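Local coordinates for tryptophan decarboxylase 1 (Oryza sativa subsp. japonica, PDB 6KHO), which catalyses the pyridoxal 5'-phosphate-dependent decarboxylation of L-tryptophan to tryptamine and of 5-hydroxy-L-tryptophan to serotonin, at residues A[317-329]-A[336-348]. Numbering follows the deposited sequence.
Sequences GVERVDSISMSPH and LDCTCLYVRDTHR
His329 turns its ring in between its own backbone N and carbonyl carbon (chi1 74°), which sets ND1 before the backbone of Cys338; the N-H of Cys338 meets ND1 at 2.8 Å, in the plane of the ring. Leu336 CG lies over one ring face, a CH-pi contact 3.9 Å from the ring centroid, and Ser327 CB lies near the rim of the opposite face, so the imidazole has a neighbour on each face and a bond at its edge. Ser327 OG and Thr339 OG1 share a hydrogen bond of 2.9 Å. Beyond them, strands 323-326 and 339-343 run antiparallel, with Ile324-Tyr342 and Met326-Cys340 as hydrogen-bonded pairs; the straightest bond goes from Tyr342 N to Ile324 O (2.8 Å, 170°). These are neighbouring strands of the seven-stranded mixed sheet in the large domain of a fold-type I pyridoxal-phosphate enzyme, and 339-343 is the strand that runs against the rest. Ile324, Met326, Cys340 and Tyr342 point to one face, where the last three pack on helix 133-149 and Tyr342 OH bonds to Leu143 O; Ser323, Ser325, Leu341 and Val343 point to the other, both serine hydroxyls binding His296. Pro328 CG wedges against Cys340 SG (3.8 Å) and Cys338 SG. At the far end the Arg344 chain bends at chi3 (54°), bringing NH1 to Val321 O at 3.0 Å from above the carbonyl plane, while Glu319 O sits over one face of the guanidinium. With an alanine in place of Arg344, Val321 O would probably lose its guanidinium donor and Glu319 O the flat group beneath it. Ser327 also touches the cofactor-binding Thr175, and the Leu336 backbone bonds to Asn123 and Arg383 of the second subunit.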
loop_
_atom_site.group_PDB
_atom_site.type_symbol
_atom_site.label_atom_id
_atom_site.label_comp_id
_atom_site.label_asym_id
_atom_site.label_seq_id
_atom_site.Cartn_x
_atom_site.Cartn_y
_atom_site.Cartn_z
ATOM N N GLY A 317 -10.542 19.624 -20.348
ATOM C CA GLY A 317 -11.069 20.206 -19.137
ATOM C C GLY A 317 -10.284 19.866 -17.889
ATOM O O GLY A 317 -10.530 20.480 -16.838
ATOM N N VAL A 318 -9.352 18.903 -17.971
ATOM C CA VAL A 318 -8.570 18.516 -16.800
ATOM C C VAL A 318 -7.785 19.705 -16.265
ATOM O O VAL A 318 -7.507 19.783 -15.061
ATOM C CB VAL A 318 -7.645 17.323 -17.137
ATOM C CG1 VAL A 318 -6.557 17.741 -18.116
ATOM C CG2 VAL A 318 -7.028 16.761 -15.874
ATOM N N GLU A 319 -7.454 20.672 -17.127
ATOM C CA GLU A 319 -6.781 21.876 -16.661
ATOM C C GLU A 319 -7.614 22.674 -15.662
ATOM O O GLU A 319 -7.080 23.595 -15.036
ATOM C CB GLU A 319 -6.404 22.765 -17.856
ATOM C CG GLU A 319 -7.589 23.414 -18.564
ATOM C CD GLU A 319 -8.202 22.516 -19.635
ATOM O OE1 GLU A 319 -7.869 21.304 -19.693
ATOM O OE2 GLU A 319 -9.032 23.028 -20.420
ATOM N N ARG A 320 -8.894 22.347 -15.488
ATOM C CA ARG A 320 -9.748 23.049 -14.542
ATOM C C ARG A 320 -10.124 22.219 -13.317
ATOM O O ARG A 320 -10.893 22.708 -12.487
ATOM C CB ARG A 320 -11.024 23.531 -15.247
ATOM C CG ARG A 320 -10.746 24.434 -16.442
ATOM C CD ARG A 320 -11.931 25.361 -16.757
ATOM N NE ARG A 320 -13.062 24.641 -17.340
ATOM C CZ ARG A 320 -13.068 24.097 -18.555
ATOM N NH1 ARG A 320 -12.001 24.178 -19.341
ATOM N NH2 ARG A 320 -14.157 23.478 -18.991
ATOM N N VAL A 321 -9.608 21.001 -13.167
ATOM C CA VAL A 321 -9.932 20.176 -12.011
ATOM C C VAL A 321 -8.815 20.299 -10.983
ATOM O O VAL A 321 -7.757 20.860 -11.244
ATOM C CB VAL A 321 -10.186 18.697 -12.392
ATOM C CG1 VAL A 321 -11.252 18.599 -13.460
ATOM C CG2 VAL A 321 -8.899 18.029 -12.836
ATOM N N ASP A 322 -9.060 19.787 -9.782
ATOM C CA ASP A 322 -8.069 19.892 -8.721
ATOM C C ASP A 322 -7.098 18.718 -8.685
ATOM O O ASP A 322 -5.954 18.880 -8.232
ATOM C CB ASP A 322 -8.776 20.010 -7.379
ATOM C CG ASP A 322 -9.529 21.317 -7.263
ATOM O OD1 ASP A 322 -8.866 22.343 -7.039
ATOM O OD2 ASP A 322 -10.755 21.317 -7.441
ATOM N N SER A 323 -7.525 17.548 -9.145
ATOM C CA SER A 323 -6.704 16.353 -9.011
ATOM C C SER A 323 -7.184 15.308 -10.005
ATOM O O SER A 323 -8.338 15.321 -10.438
ATOM C CB SER A 323 -6.754 15.812 -7.585
ATOM O OG SER A 323 -8.085 15.533 -7.206
ATOM N N ILE A 324 -6.277 14.400 -10.363
ATOM C CA ILE A 324 -6.578 13.326 -11.304
ATOM C C ILE A 324 -5.681 12.148 -10.946
ATOM O O ILE A 324 -4.516 12.331 -10.586
ATOM C CB ILE A 324 -6.379 13.770 -12.774
ATOM C CG1 ILE A 324 -6.589 12.591 -13.740
ATOM C CG2 ILE A 324 -5.002 14.352 -12.989
ATOM C CD1 ILE A 324 -6.823 13.010 -15.200
ATOM N N SER A 325 -6.241 10.942 -10.998
ATOM C CA SER A 325 -5.479 9.731 -10.744
ATOM C C SER A 325 -5.715 8.733 -11.865
ATOM O O SER A 325 -6.781 8.714 -12.491
ATOM C CB SER A 325 -5.843 9.096 -9.390
ATOM O OG SER A 325 -7.238 8.820 -9.292
ATOM N N MET A 326 -4.695 7.911 -12.117
ATOM C CA MET A 326 -4.813 6.774 -13.011
ATOM C C MET A 326 -3.830 5.709 -12.544
ATOM O O MET A 326 -2.886 5.991 -11.795
ATOM C CB MET A 326 -4.549 7.163 -14.473
ATOM C CG MET A 326 -3.335 8.004 -14.654
ATOM S SD MET A 326 -1.920 6.992 -15.086
ATOM C CE MET A 326 -2.114 7.107 -16.854
ATOM N N SER A 327 -4.071 4.476 -12.972
ATOM C CA SER A 327 -3.304 3.332 -12.480
ATOM C C SER A 327 -2.527 2.687 -13.612
ATOM O O SER A 327 -3.114 1.981 -14.451
ATOM C CB SER A 327 -4.223 2.313 -11.811
ATOM O OG SER A 327 -4.751 2.849 -10.610
ATOM N N PRO A 328 -1.220 2.900 -13.687
ATOM C CA PRO A 328 -0.403 2.091 -14.594
ATOM C C PRO A 328 -0.566 0.606 -14.335
ATOM O O PRO A 328 -0.392 -0.187 -15.262
ATOM C CB PRO A 328 1.029 2.563 -14.303
ATOM C CG PRO A 328 0.848 3.976 -13.818
ATOM C CD PRO A 328 -0.432 3.952 -13.014
ATOM N N HIS A 329 -0.936 0.204 -13.108
ATOM C CA HIS A 329 -1.099 -1.231 -12.887
ATOM C C HIS A 329 -2.383 -1.784 -13.491
ATOM O O HIS A 329 -2.638 -2.986 -13.369
ATOM C CB HIS A 329 -0.980 -1.590 -11.392
ATOM C CG HIS A 329 -2.155 -1.202 -10.541
ATOM N ND1 HIS A 329 -2.000 -0.564 -9.329
ATOM C CD2 HIS A 329 -3.485 -1.431 -10.675
ATOM C CE1 HIS A 329 -3.185 -0.386 -8.769
ATOM N NE2 HIS A 329 -4.103 -0.901 -9.567
ATOM N N LEU A 336 1.070 -4.590 -10.173
ATOM C CA LEU A 336 0.553 -3.982 -8.947
ATOM C C LEU A 336 1.647 -3.908 -7.879
ATOM O O LEU A 336 2.555 -4.742 -7.846
ATOM C CB LEU A 336 -0.640 -4.793 -8.422
ATOM C CG LEU A 336 -2.021 -4.581 -9.066
ATOM C CD1 LEU A 336 -2.164 -5.293 -10.412
ATOM C CD2 LEU A 336 -3.117 -5.034 -8.105
ATOM N N ASP A 337 1.583 -2.892 -7.004
ATOM C CA ASP A 337 0.635 -1.761 -7.056
ATOM C C ASP A 337 1.305 -0.525 -7.655
ATOM O O ASP A 337 2.503 -0.291 -7.433
ATOM C CB ASP A 337 0.116 -1.379 -5.657
ATOM C CG ASP A 337 -0.109 -2.579 -4.747
ATOM O OD1 ASP A 337 -0.865 -3.490 -5.140
ATOM O OD2 ASP A 337 0.467 -2.608 -3.633
ATOM N N CYS A 338 0.523 0.273 -8.381
ATOM C CA CYS A 338 1.032 1.508 -8.964
ATOM C C CYS A 338 -0.120 2.417 -9.409
ATOM O O CYS A 338 -0.656 2.241 -10.506
ATOM C CB CYS A 338 1.947 1.200 -10.152
ATOM S SG CYS A 338 2.768 2.699 -10.832
ATOM N N THR A 339 -0.514 3.371 -8.570
ATOM C CA THR A 339 -1.516 4.372 -8.936
ATOM C C THR A 339 -0.874 5.741 -8.820
ATOM O O THR A 339 -0.232 6.035 -7.808
ATOM C CB THR A 339 -2.753 4.303 -8.030
ATOM O OG1 THR A 339 -3.331 2.999 -8.116
ATOM C CG2 THR A 339 -3.804 5.352 -8.453
ATOM N N CYS A 340 -1.040 6.570 -9.846
ATOM C CA CYS A 340 -0.425 7.890 -9.891
ATOM C C CYS A 340 -1.485 8.950 -9.624
ATOM O O CYS A 340 -2.512 8.975 -10.301
ATOM C CB CYS A 340 0.240 8.123 -11.250
ATOM S SG CYS A 340 1.606 6.938 -11.509
ATOM N N LEU A 341 -1.231 9.815 -8.643
ATOM C CA LEU A 341 -2.113 10.931 -8.318
ATOM C C LEU A 341 -1.409 12.239 -8.642
ATOM O O LEU A 341 -0.271 12.443 -8.212
ATOM C CB LEU A 341 -2.493 10.911 -6.833
ATOM C CG LEU A 341 -3.106 12.210 -6.294
ATOM C CD1 LEU A 341 -4.482 12.454 -6.946
ATOM C CD2 LEU A 341 -3.217 12.149 -4.780
ATOM N N TYR A 342 -2.090 13.126 -9.367
ATOM C CA TYR A 342 -1.583 14.455 -9.699
ATOM C C TYR A 342 -2.521 15.502 -9.119
ATOM O O TYR A 342 -3.741 15.341 -9.184
ATOM C CB TYR A 342 -1.479 14.663 -11.218
ATOM C CG TYR A 342 -0.492 13.737 -11.897
ATOM C CD1 TYR A 342 -0.891 12.490 -12.361
ATOM C CD2 TYR A 342 0.845 14.107 -12.058
ATOM C CE1 TYR A 342 0.014 11.632 -12.989
ATOM C CE2 TYR A 342 1.761 13.260 -12.691
ATOM C CZ TYR A 342 1.337 12.028 -13.153
ATOM O OH TYR A 342 2.232 11.180 -13.766
ATOM N N VAL A 343 -1.955 16.571 -8.548
ATOM C CA VAL A 343 -2.750 17.651 -7.968
ATOM C C VAL A 343 -2.204 18.985 -8.457
ATOM O O VAL A 343 -1.005 19.128 -8.712
ATOM C CB VAL A 343 -2.769 17.600 -6.419
ATOM C CG1 VAL A 343 -3.312 16.245 -5.924
ATOM C CG2 VAL A 343 -1.392 17.849 -5.846
ATOM N N ARG A 344 -3.092 19.981 -8.575
ATOM C CA ARG A 344 -2.629 21.294 -8.998
ATOM C C ARG A 344 -2.001 22.093 -7.863
ATOM O O ARG A 344 -1.222 23.015 -8.135
ATOM C CB ARG A 344 -3.774 22.076 -9.638
ATOM C CG ARG A 344 -3.879 21.764 -11.134
ATOM C CD ARG A 344 -5.110 22.377 -11.755
ATOM N NE ARG A 344 -5.182 23.803 -11.490
ATOM C CZ ARG A 344 -6.318 24.482 -11.391
ATOM N NH1 ARG A 344 -7.481 23.855 -11.518
ATOM N NH2 ARG A 344 -6.289 25.785 -11.155
ATOM N N ASP A 345 -2.272 21.737 -6.603
ATOM C CA ASP A 345 -1.688 22.453 -5.463
ATOM C C ASP A 345 -1.317 21.452 -4.373
ATOM O O ASP A 345 -2.155 21.096 -3.541
ATOM C CB ASP A 345 -2.652 23.511 -4.930
ATOM C CG ASP A 345 -1.982 24.456 -3.950
ATOM O OD1 ASP A 345 -0.830 24.172 -3.554
ATOM O OD2 ASP A 345 -2.594 25.478 -3.578
ATOM N N THR A 346 -0.046 21.033 -4.344
ATOM C CA THR A 346 0.354 20.050 -3.343
ATOM C C THR A 346 0.160 20.577 -1.927
ATOM O O THR A 346 -0.132 19.799 -1.012
ATOM C CB THR A 346 1.795 19.619 -3.576
ATOM O OG1 THR A 346 2.672 20.704 -3.259
ATOM C CG2 THR A 346 1.976 19.235 -5.026
ATOM N N HIS A 347 0.269 21.895 -1.735
ATOM C CA HIS A 347 0.076 22.482 -0.410
ATOM C C HIS A 347 -1.294 22.130 0.179
ATOM O O HIS A 347 -1.427 21.992 1.402
ATOM C CB HIS A 347 0.270 23.999 -0.507
ATOM C CG HIS A 347 0.258 24.712 0.811
ATOM N ND1 HIS A 347 1.088 24.367 1.858
ATOM C CD2 HIS A 347 -0.473 25.771 1.244
ATOM C CE1 HIS A 347 0.865 25.176 2.880
ATOM N NE2 HIS A 347 -0.073 26.040 2.531
ATOM N N ARG A 348 -2.315 21.967 -0.669
ATOM C CA ARG A 348 -3.635 21.566 -0.179
ATOM C C ARG A 348 -3.602 20.169 0.434
ATOM O O ARG A 348 -4.338 19.891 1.388
ATOM C CB ARG A 348 -4.669 21.612 -1.317
ATOM C CG ARG A 348 -4.934 22.989 -1.959
ATOM C CD ARG A 348 -6.114 23.735 -1.309
ATOM N NE ARG A 348 -6.493 24.943 -2.052
ATOM C CZ ARG A 348 -7.121 25.995 -1.517
ATOM N NH1 ARG A 348 -7.429 27.052 -2.268
ATOM N NH2 ARG A 348 -7.441 25.996 -0.227
HETATM O O HOH W 1 -4.896 20.717 -6.099
#